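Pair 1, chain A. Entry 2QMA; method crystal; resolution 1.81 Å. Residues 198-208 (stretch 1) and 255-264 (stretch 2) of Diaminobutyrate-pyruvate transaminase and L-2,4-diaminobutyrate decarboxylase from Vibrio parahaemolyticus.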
# COMPACT_ATOMS: atom_id res chain seq x y z
N ASP A 198 2.79 30.89 -9.13
CA ASP A 198 3.80 31.31 -10.16
C ASP A 198 5.24 31.35 -9.66
O ASP A 198 6.17 31.21 -10.44
CB ASP A 198 3.47 32.66 -10.90
CG ASP A 198 4.48 32.93 -12.11
OD1 ASP A 198 4.49 32.13 -13.08
OD2 ASP A 198 5.29 33.89 -12.10
N TYR A 199 5.43 31.49 -8.35
CA TYR A 199 6.77 31.45 -7.79
C TYR A 199 7.28 30.03 -7.49
O TYR A 199 8.34 29.87 -6.90
CB TYR A 199 6.84 32.33 -6.53
CG TYR A 199 5.81 32.02 -5.45
CD1 TYR A 199 6.04 30.99 -4.53
CD2 TYR A 199 4.62 32.74 -5.35
CE1 TYR A 199 5.11 30.69 -3.53
CE2 TYR A 199 3.70 32.45 -4.32
CZ TYR A 199 3.97 31.40 -3.43
OH TYR A 199 3.09 31.06 -2.43
N ALA A 200 6.53 29.00 -7.89
CA ALA A 200 6.95 27.60 -7.59
C ALA A 200 8.37 27.25 -8.07
O ALA A 200 9.03 26.38 -7.49
CB ALA A 200 5.96 26.59 -8.19
N ASP A 201 8.79 27.88 -9.17
CA ASP A 201 10.09 27.58 -9.78
C ASP A 201 11.25 27.95 -8.84
O ASP A 201 12.38 27.51 -9.01
CB ASP A 201 10.22 28.31 -11.10
CG ASP A 201 10.46 29.84 -10.93
OD1 ASP A 201 9.58 30.58 -10.40
OD2 ASP A 201 11.54 30.30 -11.34
N LYS A 202 10.93 28.78 -7.86
CA LYS A 202 11.92 29.21 -6.88
C LYS A 202 12.00 28.30 -5.67
O LYS A 202 12.95 28.40 -4.91
CB LYS A 202 11.62 30.65 -6.43
CG LYS A 202 11.97 31.69 -7.47
CD LYS A 202 11.09 32.91 -7.24
CE LYS A 202 11.77 34.18 -7.69
NZ LYS A 202 11.38 34.47 -9.08
N LEU A 203 10.96 27.50 -5.44
CA LEU A 203 10.89 26.71 -4.22
C LEU A 203 12.01 25.67 -4.18
O LEU A 203 12.37 25.06 -5.22
CB LEU A 203 9.52 26.01 -4.10
CG LEU A 203 8.32 26.98 -3.96
CD1 LEU A 203 6.98 26.20 -4.05
CD2 LEU A 203 8.35 27.74 -2.65
N ARG A 204 12.59 25.49 -3.00
CA ARG A 204 13.71 24.56 -2.85
C ARG A 204 13.56 23.72 -1.59
O ARG A 204 13.19 24.24 -0.52
CB ARG A 204 15.06 25.28 -2.80
CG ARG A 204 15.51 25.94 -4.12
CD ARG A 204 15.75 24.92 -5.24
NE ARG A 204 16.27 25.56 -6.46
CZ ARG A 204 15.50 26.10 -7.39
NH1 ARG A 204 14.18 26.09 -7.21
NH2 ARG A 204 16.03 26.66 -8.50
N ILE A 205 13.87 22.43 -1.73
CA ILE A 205 13.92 21.51 -0.61
C ILE A 205 15.42 21.22 -0.35
O ILE A 205 16.19 20.84 -1.26
CB ILE A 205 13.25 20.19 -0.96
CG1 ILE A 205 11.78 20.39 -1.37
CG2 ILE A 205 13.48 19.13 0.18
CD1 ILE A 205 11.21 19.21 -2.22
N VAL A 206 15.82 21.44 0.89
CA VAL A 206 17.21 21.26 1.27
C VAL A 206 17.37 19.85 1.87
O VAL A 206 16.57 19.42 2.72
CB VAL A 206 17.63 22.35 2.34
CG1 VAL A 206 19.09 22.13 2.75
CG2 VAL A 206 17.37 23.77 1.84
N CYS A 207 18.36 19.10 1.39
CA CYS A 207 18.68 17.79 1.96
C CYS A 207 20.18 17.50 1.82
O CYS A 207 20.92 18.30 1.24
CB CYS A 207 17.83 16.69 1.30
SG CYS A 207 18.19 16.45 -0.41
N SER A 208 20.64 16.39 2.37
CA SER A 208 22.06 16.06 2.30
C SER A 208 22.27 15.19 1.07
O SER A 208 21.32 14.64 0.52
CB SER A 208 22.55 15.39 3.57
OG SER A 208 22.33 14.01 3.56
N GLU A 255 19.81 34.93 -3.82
CA GLU A 255 19.53 34.76 -5.25
C GLU A 255 18.04 34.78 -5.68
O GLU A 255 17.76 34.53 -6.85
CB GLU A 255 20.02 33.40 -5.69
CG GLU A 255 21.46 33.17 -5.66
CD GLU A 255 21.76 31.78 -6.16
OE1 GLU A 255 20.82 31.11 -6.64
OE2 GLU A 255 22.93 31.37 -6.09
N GLY A 256 17.10 34.99 -4.76
CA GLY A 256 15.67 34.97 -5.08
C GLY A 256 15.01 33.59 -4.93
O GLY A 256 13.79 33.46 -5.16
N LEU A 257 15.78 32.57 -4.53
CA LEU A 257 15.19 31.25 -4.21
C LEU A 257 14.46 31.23 -2.85
O LEU A 257 14.69 32.10 -1.98
CB LEU A 257 16.25 30.12 -4.32
CG LEU A 257 17.04 30.11 -5.66
CD1 LEU A 257 18.15 29.06 -5.60
CD2 LEU A 257 16.11 29.84 -6.83
N ILE A 258 13.57 30.25 -2.70
CA ILE A 258 12.68 30.15 -1.54
C ILE A 258 12.88 28.73 -0.91
O ILE A 258 12.15 27.81 -1.22
CB ILE A 258 11.20 30.45 -1.93
CG1 ILE A 258 11.06 31.85 -2.61
CG2 ILE A 258 10.24 30.28 -0.73
CD1 ILE A 258 9.65 32.14 -3.16
N PRO A 259 13.92 28.56 -0.08
CA PRO A 259 14.06 27.27 0.64
C PRO A 259 12.85 27.16 1.59
O PRO A 259 12.68 28.03 2.44
CB PRO A 259 15.39 27.44 1.41
CG PRO A 259 16.09 28.61 0.74
CD PRO A 259 14.97 29.52 0.31
N PHE A 260 12.01 26.16 1.42
CA PHE A 260 10.78 26.06 2.22
C PHE A 260 10.71 24.79 3.06
O PHE A 260 9.86 24.67 3.95
CB PHE A 260 9.54 26.11 1.30
CG PHE A 260 9.29 24.84 0.50
CD1 PHE A 260 8.41 23.87 0.96
CD2 PHE A 260 9.94 24.63 -0.70
CE1 PHE A 260 8.15 22.68 0.21
CE2 PHE A 260 9.74 23.48 -1.44
CZ PHE A 260 8.82 22.49 -0.99
N ALA A 261 11.56 23.82 2.73
CA ALA A 261 11.56 22.59 3.50
C ALA A 261 12.96 22.02 3.61
O ALA A 261 13.78 22.16 2.69
CB ALA A 261 10.66 21.50 2.83
N ILE A 262 13.17 21.28 4.68
CA ILE A 262 14.52 20.69 4.89
C ILE A 262 14.33 19.27 5.38
O ILE A 262 13.52 19.05 6.29
CB ILE A 262 15.40 21.53 5.88
CG1 ILE A 262 16.81 20.89 5.96
CG2 ILE A 262 14.75 21.66 7.25
CD1 ILE A 262 17.94 21.89 6.39
N VAL A 263 15.07 18.32 4.81
CA VAL A 263 14.93 16.96 5.24
C VAL A 263 16.07 16.57 6.19
O VAL A 263 17.26 16.62 5.78
CB VAL A 263 14.82 15.99 4.03
CG1 VAL A 263 14.77 14.55 4.50
CG2 VAL A 263 13.56 16.32 3.19
N GLY A 264 15.72 16.19 7.42
CA GLY A 264 16.71 15.61 8.34
C GLY A 264 16.61 14.09 8.26
O GLY A 264 15.52 13.55 8.41

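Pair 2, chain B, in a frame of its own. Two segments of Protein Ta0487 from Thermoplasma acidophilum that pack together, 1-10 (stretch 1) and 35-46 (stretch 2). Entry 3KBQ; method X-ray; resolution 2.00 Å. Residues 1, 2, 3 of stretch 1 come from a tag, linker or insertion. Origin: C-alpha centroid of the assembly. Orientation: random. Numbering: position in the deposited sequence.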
# COMPACT_ATOMS: atom_id res chain seq x y z
N SER B 1 -2.55 -0.34 -23.08
CA SER B 1 -3.76 -0.16 -22.21
C SER B 1 -3.38 -0.16 -20.75
O SER B 1 -3.89 0.70 -20.01
CB SER B 1 -4.84 -1.19 -22.51
N ASN B 2 -2.49 -1.08 -20.33
CA ASN B 2 -1.77 -0.94 -19.06
C ASN B 2 -0.37 -0.39 -19.33
O ASN B 2 0.48 -0.30 -18.45
CB ASN B 2 -1.75 -2.24 -18.22
CG ASN B 2 -3.06 -2.49 -17.50
OD1 ASN B 2 -3.80 -1.55 -17.19
ND2 ASN B 2 -3.35 -3.75 -17.21
N ALA B 3 -0.17 0.03 -20.58
CA ALA B 3 1.14 0.49 -21.06
C ALA B 3 1.80 1.57 -20.19
O ALA B 3 2.99 1.48 -19.89
CB ALA B 3 1.04 0.96 -22.53
N LYS B 4 1.04 2.59 -19.80
CA LYS B 4 1.60 3.69 -18.99
C LYS B 4 1.27 3.56 -17.50
O LYS B 4 1.48 4.48 -16.72
CB LYS B 4 1.14 5.05 -19.56
CG LYS B 4 1.37 5.14 -21.03
CD LYS B 4 1.58 6.58 -21.53
CE LYS B 4 0.47 7.52 -21.12
NZ LYS B 4 0.38 8.65 -22.10
N ASN B 5 0.74 2.39 -17.11
CA ASN B 5 0.37 2.10 -15.73
C ASN B 5 1.54 1.47 -15.00
O ASN B 5 2.17 0.55 -15.51
CB ASN B 5 -0.84 1.16 -15.68
CG ASN B 5 -2.22 1.90 -15.79
OD1 ASN B 5 -3.27 1.26 -16.00
ND2 ASN B 5 -2.21 3.22 -15.64
N ALA B 6 1.83 1.98 -13.81
CA ALA B 6 2.82 1.37 -12.92
C ALA B 6 2.20 1.11 -11.58
O ALA B 6 1.25 1.81 -11.20
CB ALA B 6 4.09 2.26 -12.72
N SER B 7 2.71 0.09 -10.88
CA SER B 7 2.34 -0.12 -9.48
C SER B 7 3.56 -0.20 -8.60
O SER B 7 4.65 -0.54 -9.06
CB SER B 7 1.50 -1.39 -9.30
OG SER B 7 0.20 -1.08 -9.76
N VAL B 8 3.36 0.10 -7.32
CA VAL B 8 4.42 0.12 -6.34
C VAL B 8 4.09 -0.89 -5.24
O VAL B 8 2.99 -0.98 -4.74
CB VAL B 8 4.59 1.54 -5.77
CG1 VAL B 8 5.77 1.65 -4.79
CG2 VAL B 8 4.75 2.53 -6.95
N ILE B 9 5.11 -1.64 -4.83
CA ILE B 9 4.96 -2.59 -3.76
C ILE B 9 6.03 -2.26 -2.72
O ILE B 9 7.18 -1.94 -3.06
CB ILE B 9 5.17 -4.05 -4.26
CG1 ILE B 9 4.07 -4.46 -5.27
CG2 ILE B 9 5.19 -5.03 -3.00
CD1 ILE B 9 4.49 -5.75 -6.08
N THR B 10 5.64 -2.31 -1.46
CA THR B 10 6.56 -2.10 -0.37
C THR B 10 6.42 -3.36 0.50
O THR B 10 5.31 -3.73 0.91
CB THR B 10 6.18 -0.86 0.50
OG1 THR B 10 6.17 0.31 -0.32
CG2 THR B 10 7.21 -0.64 1.66
N HIS B 35 8.42 10.37 -14.81
CA HIS B 35 8.71 9.82 -16.16
C HIS B 35 7.47 9.50 -16.96
O HIS B 35 7.54 8.79 -17.95
CB HIS B 35 9.63 8.61 -16.07
CG HIS B 35 11.01 8.98 -15.66
ND1 HIS B 35 11.43 8.92 -14.35
CD2 HIS B 35 12.07 9.41 -16.38
CE1 HIS B 35 12.70 9.30 -14.28
NE2 HIS B 35 13.11 9.61 -15.50
N GLY B 36 6.33 10.04 -16.55
CA GLY B 36 5.14 9.99 -17.39
C GLY B 36 4.24 8.77 -17.14
O GLY B 36 3.23 8.60 -17.83
N TYR B 37 4.54 7.97 -16.11
CA TYR B 37 3.62 6.88 -15.75
C TYR B 37 2.45 7.30 -14.92
O TYR B 37 2.54 8.26 -14.13
CB TYR B 37 4.35 5.78 -14.97
CG TYR B 37 5.31 5.02 -15.80
CD1 TYR B 37 4.91 3.83 -16.39
CD2 TYR B 37 6.62 5.48 -16.00
CE1 TYR B 37 5.76 3.13 -17.14
CE2 TYR B 37 7.49 4.78 -16.78
CZ TYR B 37 7.04 3.60 -17.34
OH TYR B 37 7.86 2.84 -18.11
N GLN B 38 1.35 6.59 -15.06
CA GLN B 38 0.28 6.68 -14.10
C GLN B 38 0.46 5.64 -12.97
O GLN B 38 0.44 4.41 -13.21
CB GLN B 38 -1.12 6.53 -14.76
CG GLN B 38 -2.23 6.43 -13.66
CD GLN B 38 -3.63 6.44 -14.20
OE1 GLN B 38 -4.10 5.44 -14.78
NE2 GLN B 38 -4.34 7.55 -13.98
N VAL B 39 0.67 6.11 -11.74
CA VAL B 39 0.85 5.15 -10.66
C VAL B 39 -0.54 4.70 -10.20
O VAL B 39 -1.33 5.45 -9.63
CB VAL B 39 1.68 5.72 -9.50
CG1 VAL B 39 1.89 4.64 -8.39
CG2 VAL B 39 3.01 6.26 -10.04
N ARG B 40 -0.84 3.44 -10.45
CA ARG B 40 -2.23 3.00 -10.33
C ARG B 40 -2.59 2.50 -8.92
O ARG B 40 -3.66 2.88 -8.39
CB ARG B 40 -2.54 1.96 -11.38
CG ARG B 40 -4.00 1.63 -11.32
CD ARG B 40 -4.49 0.87 -12.49
NE ARG B 40 -5.75 0.20 -12.18
CZ ARG B 40 -6.33 -0.66 -13.01
NH1 ARG B 40 -5.73 -0.96 -14.19
NH2 ARG B 40 -7.48 -1.22 -12.69
N ARG B 41 -1.77 1.60 -8.35
CA ARG B 41 -2.04 1.03 -7.02
C ARG B 41 -0.74 0.91 -6.29
O ARG B 41 0.32 0.68 -6.93
CB ARG B 41 -2.66 -0.37 -7.12
CG ARG B 41 -4.08 -0.37 -7.70
CD ARG B 41 -4.64 -1.77 -7.65
NE ARG B 41 -5.92 -1.80 -8.30
CZ ARG B 41 -6.61 -2.91 -8.54
NH1 ARG B 41 -6.12 -4.09 -8.13
NH2 ARG B 41 -7.78 -2.85 -9.17
N GLY B 42 -0.82 1.01 -4.95
CA GLY B 42 0.33 0.79 -4.04
C GLY B 42 -0.06 -0.36 -3.13
O GLY B 42 -1.25 -0.52 -2.75
N PHE B 43 0.89 -1.24 -2.83
CA PHE B 43 0.63 -2.40 -1.98
C PHE B 43 1.68 -2.38 -0.88
O PHE B 43 2.86 -2.10 -1.14
CB PHE B 43 0.81 -3.70 -2.77
CG PHE B 43 -0.04 -3.79 -3.98
CD1 PHE B 43 -1.26 -4.42 -3.91
CD2 PHE B 43 0.40 -3.24 -5.21
CE1 PHE B 43 -2.08 -4.52 -5.08
CE2 PHE B 43 -0.35 -3.32 -6.34
CZ PHE B 43 -1.63 -3.97 -6.29
N VAL B 44 1.25 -2.66 0.34
CA VAL B 44 2.20 -2.87 1.42
C VAL B 44 1.89 -4.24 1.99
O VAL B 44 0.75 -4.54 2.37
CB VAL B 44 2.11 -1.79 2.52
CG1 VAL B 44 3.27 -1.98 3.51
CG2 VAL B 44 2.15 -0.37 1.88
N VAL B 45 2.92 -5.06 2.05
CA VAL B 45 2.74 -6.40 2.52
C VAL B 45 3.83 -6.80 3.53
O VAL B 45 4.90 -6.21 3.57
CB VAL B 45 2.71 -7.42 1.37
CG1 VAL B 45 1.44 -7.19 0.47
CG2 VAL B 45 4.06 -7.44 0.57
N MET B 46 3.52 -7.83 4.29
CA MET B 46 4.43 -8.41 5.29
C MET B 46 5.54 -9.20 4.63
O MET B 46 5.42 -9.61 3.44
CB MET B 46 3.64 -9.41 6.20
CG MET B 46 2.61 -8.70 7.16
SD MET B 46 1.66 -9.84 8.28
CE MET B 46 0.98 -10.86 7.09
O HOH W 1 3.88 0.41 -1.69

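Both pairs set two parallel strands side by side with a one-residue bulge in the second strand, and 14 central residues superpose at an RMSD of 0.5 Å. The strand axes diverge by 50° in pair 1 and 44° in pair 2. In pair 1 the register runs A:Leu203 with A:Ile258 and A:Arg204 with A:Pro259, then skips A:Phe260 so that A:Ile205 faces A:Ala261. In pair 2, B:Asn5 lies beside B:Gln38 and B:Ala6 beside B:Val39; B:Arg40 is the extra residue, and B:Val8 then pairs with B:Gly42.

The bulge is written into the backbone. A:Phe260 and B:Arg40, which match, have psi values of -15° and -49°, far from the extended values of their neighbours. Each still gives its own amide to the first strand: A:Phe260 N to A:Arg204 O at 3.0 Å, and B:Arg40 N to B:Ala6 O at 2.8 Å. The next rung accepts through the carbonyl of the following residue, A:Val206 N to A:Ala261 O at 2.8 Å and B:Val8 N to B:Arg41 O at 3.1 Å. In pair 2 the amide skipped at this step, B:Arg41 N, is buried without a partner anywhere in the model. The ladder opens alike too, with A:Ile258 N on A:Lys202 O (2.9 Å) and B:Gln38 N on B:Lys4 O (2.7 Å). Just before it, the matched glycines A:Gly256 and B:Gly36 both have phi near 90°, where a CB would jam against the preceding carbonyl.

On this common frame the side chains diverge. At the first rung pair 1 is greasy: A:Leu203 CD2 meets A:Ile258 CG2 at 3.7 Å. Pair 2 puts amides at the same positions and joins them by a hydrogen bond, B:Asn5 ND2 to B:Gln38 OE1, 3.0 Å.

The bulge residue also has two uses. A:Phe260 lays its ring along the first strand, CE2 3.7 Å from A:Leu203 CB and CZ 3.6 Å from A:Ile205 CG1, so one aromatic group serves two successive same-face residues. B:Arg40 extends with all its chi angles near 180°; its CD lies 3.7 Å from B:Asn5 OD1, and its guanidinium is satisfied elsewhere in the structure.

On the face that carries A:Arg204 in pair 1 and its match B:Ala6 in pair 2, the bulk is placed differently. In pair 1 A:Arg204 is the long residue: its NH1 bonds back to A:Asp201 O and A:Leu203 O, both 2.9 Å, and A:Leu257 CD2 sits over one face of the guanidinium, 3.6 Å from NH2. In pair 2 the matching residue is small, B:Ala6, and the larger group is B:Tyr37, in the loop just before the second strand, whose CD1 comes 4.1 Å from B:Ala6 CB. Two residues on, at the next position on that face, both keep valine on the first strand: A:Val206 CG2 meets A:Pro259 CB at 4.2 Å, B:Val8 CG2 meets B:Val39 CG1 at 3.8 Å. A:Val206 CG1 also reaches A:Ile262 CD1 at 3.8 Å, whereas the match of A:Ile262 is B:Gly42, with no side chain to offer.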